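2-c-methyl-d-erythritol 2,4-cyclodiphosphate synthase (Plasmodium falciparum, PDB 4C82) catalyses the cyclisation of CDP-methylerythritol 2-phosphate to 2-C-methyl-D-erythritol 2,4-cyclodiphosphate with release of CMP, a step of the non-mevalonate route to isoprenoid precursors. Local coordinates at the interface of chains A and B. Numbering follows the deposited sequence. Chains: chain A/B, 2-c-methyl-d-erythritol 2,4-cyclodiphosphate synthase.

Contact 1: the interface of chains A and B. Residues chain A 10, 12, 118, 120, 176-177; chain B 10-12.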
loop_
_atom_site.group_PDB
_atom_site.type_symbol
_atom_site.label_atom_id
_atom_site.label_comp_id
_atom_site.label_asym_id
_atom_site.label_seq_id
_atom_site.Cartn_x
_atom_site.Cartn_y
_atom_site.Cartn_z
ATOM N N ILE A 10 -9.337 8.351 2.940
ATOM C CA ILE A 10 -8.109 7.596 2.942
ATOM C C ILE A 10 -7.118 8.232 1.960
ATOM O O ILE A 10 -7.507 8.757 0.844
ATOM C CB ILE A 10 -8.332 6.070 2.683
ATOM C CG1 ILE A 10 -7.023 5.264 2.795
ATOM C CG2 ILE A 10 -8.987 5.742 1.273
ATOM C CD1 ILE A 10 -7.297 3.761 2.584
ATOM N N GLN A 12 -2.939 7.300 0.323
ATOM C CA GLN A 12 -1.705 6.535 0.428
ATOM C C GLN A 12 -0.617 7.278 -0.339
ATOM O O GLN A 12 -0.788 7.511 -1.532
ATOM C CB GLN A 12 -1.950 5.128 -0.088
ATOM C CG GLN A 12 -0.641 4.318 -0.063
ATOM C CD GLN A 12 -0.796 2.964 -0.614
ATOM O OE1 GLN A 12 -0.915 1.973 0.141
ATOM N NE2 GLN A 12 -0.846 2.881 -1.947
ATOM N N ASN A 118 -4.871 9.148 11.960
ATOM C CA ASN A 118 -3.526 8.706 12.270
ATOM C C ASN A 118 -2.785 8.514 10.942
ATOM O O ASN A 118 -3.398 8.553 9.871
ATOM C CB ASN A 118 -3.530 7.423 13.104
ATOM C CG ASN A 118 -3.957 6.175 12.263
ATOM O OD1 ASN A 118 -5.061 6.140 11.718
ATOM N ND2 ASN A 118 -3.035 5.215 12.095
ATOM N N ASP A 120 0.284 5.915 9.147
ATOM C CA ASP A 120 1.146 4.749 9.323
ATOM C C ASP A 120 2.093 4.760 8.072
ATOM O O ASP A 120 1.618 4.808 6.965
ATOM C CB ASP A 120 0.315 3.513 9.436
ATOM C CG ASP A 120 1.157 2.259 9.792
ATOM O OD1 ASP A 120 2.307 2.396 10.294
ATOM O OD2 ASP A 120 0.643 1.162 9.559
ATOM N N ASN A 176 0.300 5.921 4.910
ATOM C CA ASN A 176 -1.141 5.666 4.844
ATOM C C ASN A 176 -1.781 6.555 5.905
ATOM O O ASN A 176 -1.344 6.581 7.045
ATOM C CB ASN A 176 -1.435 4.207 5.176
ATOM C CG ASN A 176 -0.665 3.252 4.225
ATOM O OD1 ASN A 176 -1.208 2.798 3.238
ATOM N ND2 ASN A 176 0.611 3.061 4.481
ATOM N N ILE A 177 -2.818 7.264 5.493
ATOM C CA ILE A 177 -3.377 8.282 6.379
ATOM C C ILE A 177 -4.932 8.251 6.308
ATOM O O ILE A 177 -5.527 7.870 5.290
ATOM C CB ILE A 177 -2.804 9.688 6.021
ATOM C CG1 ILE A 177 -3.008 10.732 7.173
ATOM C CG2 ILE A 177 -3.388 10.193 4.733
ATOM C CD1 ILE A 177 -2.239 12.042 6.932
ATOM N N ILE B 10 -6.091 3.635 10.735
ATOM C CA ILE B 10 -5.614 2.870 9.610
ATOM C C ILE B 10 -4.256 2.249 9.955
ATOM O O ILE B 10 -3.385 2.873 10.678
ATOM C CB ILE B 10 -5.589 3.694 8.281
ATOM C CG1 ILE B 10 -5.179 2.833 7.070
ATOM C CG2 ILE B 10 -4.632 4.962 8.323
ATOM C CD1 ILE B 10 -5.218 3.671 5.776
ATOM N N GLY B 11 -4.040 1.033 9.406
ATOM C CA GLY B 11 -2.676 0.399 9.532
ATOM C C GLY B 11 -2.321 -0.239 8.174
ATOM O O GLY B 11 -3.183 -0.774 7.494
ATOM N N GLN B 12 -1.038 -0.208 7.805
ATOM C CA GLN B 12 -0.651 -1.018 6.659
ATOM C C GLN B 12 0.564 -1.851 7.052
ATOM O O GLN B 12 1.577 -1.273 7.435
ATOM C CB GLN B 12 -0.396 -0.106 5.471
ATOM C CG GLN B 12 0.091 -0.928 4.265
ATOM C CD GLN B 12 0.420 -0.094 3.100
ATOM O OE1 GLN B 12 -0.381 0.021 2.146
ATOM N NE2 GLN B 12 1.589 0.551 3.159
#
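The side-chain amide of A:Asn118 faces the backbone of B:Ile10 and stands in for a neighbouring strand, at a subunit interface of the trimer where strand 9-21 of chain B is laid against strands 114-124 and 170-181 of chain A. Its OD1 accepts from B:Ile10 N at 2.9 Å on an in-plane lone pair, and its ND2 gives a nearly straight bond (169° at the hydrogen) to B:Ile10 O at 2.8 Å. With CG set between its own backbone N and carbonyl carbon (chi1 72°), A:Asn118 turns this amide edge toward chain B. Two residues on, B:Gln12 N donates to A:Asp120 OD2 at 2.8 Å, on the carboxylate's anti side and 19° out of its plane.

The side chain of B:Gln12 then runs on, extended, across the amide of A:Asn176. Its CB rests 3.6 Å from A:Asn176 CG, its CG passes more loosely, and its CD lies 3.3 Å from A:Asn176 OD1. At the tip, NE2 faces A:Asn176 ND2, while OE1 clashes as modelled with A:Asn176 OD1 and, at 2.8 Å, with A:Gln12 OE1. Exchanging O and N in B:Gln12 would mend the pairing with A:Asn176 but, made in both copies, would not by itself settle the glutamine pair. A:Asn176 ND2 also donates to A:Asp120 O from above the carbonyl plane. B:Ile10 CD1 touches A:Asn176 CB and lies across the end of A:Ile10, 3.8 Å from its CD1.

Contact 2: the interface of chains A and B. Residues chain A 124, 158-160, 162; chain B 14, 16, 164, 170, 172.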
loop_
_atom_site.group_PDB
_atom_site.type_symbol
_atom_site.label_atom_id
_atom_site.label_comp_id
_atom_site.label_asym_id
_atom_site.label_seq_id
_atom_site.Cartn_x
_atom_site.Cartn_y
_atom_site.Cartn_z
ATOM N N ILE A 124 10.828 1.226 3.256
ATOM C CA ILE A 124 11.365 -0.057 2.765
ATOM C C ILE A 124 12.761 0.319 2.263
ATOM O O ILE A 124 12.945 1.020 1.216
ATOM C CB ILE A 124 10.487 -0.655 1.641
ATOM C CG1 ILE A 124 8.990 -0.678 2.121
ATOM C CG2 ILE A 124 11.017 -2.066 1.245
ATOM C CD1 ILE A 124 7.942 -1.312 1.148
ATOM N N THR A 158 13.556 -4.004 5.985
ATOM C CA THR A 158 14.573 -4.373 4.995
ATOM C C THR A 158 14.018 -5.280 3.875
ATOM O O THR A 158 12.823 -5.613 3.832
ATOM C CB THR A 158 15.742 -5.106 5.724
ATOM O OG1 THR A 158 15.186 -6.139 6.530
ATOM C CG2 THR A 158 16.431 -4.154 6.673
ATOM N N HIS A 159 14.866 -5.634 2.900
ATOM C CA HIS A 159 14.295 -6.184 1.685
ATOM C C HIS A 159 15.173 -7.345 1.311
ATOM O O HIS A 159 15.459 -7.543 0.109
ATOM C CB HIS A 159 14.282 -5.114 0.567
ATOM C CG HIS A 159 13.401 -5.457 -0.640
ATOM N ND1 HIS A 159 13.902 -6.040 -1.759
ATOM C CD2 HIS A 159 12.045 -5.203 -0.902
ATOM C CE1 HIS A 159 12.922 -6.246 -2.666
ATOM N NE2 HIS A 159 11.773 -5.723 -2.146
ATOM N N GLU A 160 15.735 -8.019 2.319
ATOM C CA GLU A 160 16.362 -9.368 2.073
ATOM C C GLU A 160 17.604 -9.312 1.170
ATOM O O GLU A 160 17.991 -10.326 0.539
ATOM C CB GLU A 160 15.301 -10.313 1.495
ATOM C CG GLU A 160 14.079 -10.494 2.423
ATOM C CD GLU A 160 14.454 -11.345 3.650
ATOM O OE1 GLU A 160 14.726 -12.532 3.475
ATOM O OE2 GLU A 160 14.505 -10.829 4.774
ATOM N N LEU A 162 17.721 -8.265 -1.678
ATOM C CA LEU A 162 17.340 -8.579 -3.044
ATOM C C LEU A 162 16.762 -7.348 -3.744
ATOM O O LEU A 162 16.101 -6.496 -3.110
ATOM C CB LEU A 162 16.223 -9.659 -3.032
ATOM C CG LEU A 162 16.653 -11.014 -2.460
ATOM C CD1 LEU A 162 15.410 -11.879 -2.381
ATOM C CD2 LEU A 162 17.741 -11.687 -3.309
ATOM N N TYR B 14 3.684 -4.463 6.007
ATOM C CA TYR B 14 4.373 -4.982 4.823
ATOM C C TYR B 14 5.391 -6.020 5.263
ATOM O O TYR B 14 6.052 -5.859 6.319
ATOM C CB TYR B 14 5.086 -3.784 4.127
ATOM C CG TYR B 14 6.064 -4.286 3.076
ATOM C CD1 TYR B 14 5.634 -4.573 1.830
ATOM C CD2 TYR B 14 7.412 -4.520 3.387
ATOM C CE1 TYR B 14 6.517 -5.002 0.839
ATOM C CE2 TYR B 14 8.318 -4.981 2.423
ATOM C CZ TYR B 14 7.862 -5.205 1.140
ATOM O OH TYR B 14 8.707 -5.714 0.104
ATOM N N ILE B 16 8.372 -9.167 3.598
ATOM C CA ILE B 16 8.946 -9.825 2.406
ATOM C C ILE B 16 9.865 -10.907 2.940
ATOM O O ILE B 16 10.603 -10.701 3.931
ATOM C CB ILE B 16 9.678 -8.814 1.466
ATOM C CG1 ILE B 16 10.448 -9.603 0.327
ATOM C CG2 ILE B 16 10.613 -7.938 2.309
ATOM C CD1 ILE B 16 11.053 -8.695 -0.724
ATOM N N VAL B 164 12.588 -9.674 -8.693
ATOM C CA VAL B 164 12.881 -10.623 -7.574
ATOM C C VAL B 164 11.685 -11.507 -7.296
ATOM O O VAL B 164 11.842 -12.727 -7.195
ATOM C CB VAL B 164 13.365 -9.966 -6.232
ATOM C CG1 VAL B 164 14.271 -8.789 -6.456
ATOM C CG2 VAL B 164 12.227 -9.554 -5.309
ATOM N N ALA B 170 11.589 -14.375 -3.820
ATOM C CA ALA B 170 11.015 -13.726 -2.633
ATOM C C ALA B 170 9.511 -13.696 -2.799
ATOM O O ALA B 170 9.041 -13.781 -3.906
ATOM C CB ALA B 170 11.533 -12.274 -2.502
ATOM N N GLU B 172 6.085 -11.296 -1.095
ATOM C CA GLU B 172 5.845 -10.151 -0.173
ATOM C C GLU B 172 4.377 -9.993 0.087
ATOM O O GLU B 172 3.526 -10.634 -0.602
ATOM C CB GLU B 172 6.566 -8.869 -0.602
ATOM C CG GLU B 172 5.957 -8.313 -1.864
ATOM C CD GLU B 172 6.631 -7.066 -2.467
ATOM O OE1 GLU B 172 7.571 -6.398 -1.949
ATOM O OE2 GLU B 172 6.104 -6.710 -3.498
#
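CG of B:Tyr14 and CG1 of B:Ile16 lie anti to the backbone N (chi1 168° and 172°), sending ring and CD1 alike toward chain A, while A:His159, also anti at -166°, reaches back to meet them. The two chain B residues flank the aspartate of the Asp-Ile-His stretch that binds metal in the YgbB (IspF) family, and B:Ile16 is its middle residue, so this apolar seam abuts the region of the active site, which in this family lies between subunits. B:Ile16 CD1 sits over one face of the A:His159 imidazole, displaced toward the rim and 3.4 Å from NE2, while its CG2 branch lies 3.6 Å from A:Thr158 O.

The ring is held at its edge within its own chain: A:His159 ND1 donates to A:Leu162 O at 2.6 Å, which lies near the ring plane and should limit its rotation. B:Tyr14 receives A:Ile124 CD1 squarely over the centre of its ring, 3.7 Å from the centroid, the two side chains crossing at about a right angle. The phenol oxygen OH comes within 3.5 Å of A:His159 CD2. It also donates to B:Glu172 OE1 on strand 170-181, at a modelled 2.4 Å that is probably too short. Further along, A:Leu162 packs with CB on B:Val164 CG1 and with CD1 on B:Ala170 CB at 3.9 Å.

The centres of contact 1 and contact 2 lie about 20 Å apart along one subunit boundary. Strand 9-21 of chain B serves both, its early residues at contact 1 and later ones at contact 2, and strand 114-124 of chain A likewise spans the two. Strand 170-181 comes from chain A in the first and from chain B in the second. Contact 1 is mainly polar, contact 2 mainly apolar, so the same strands are held in two different ways. Enzymes of this family are homotrimers, and the three-subunit assembly would repeat both contacts, which may help keep the intersubunit active sites in register.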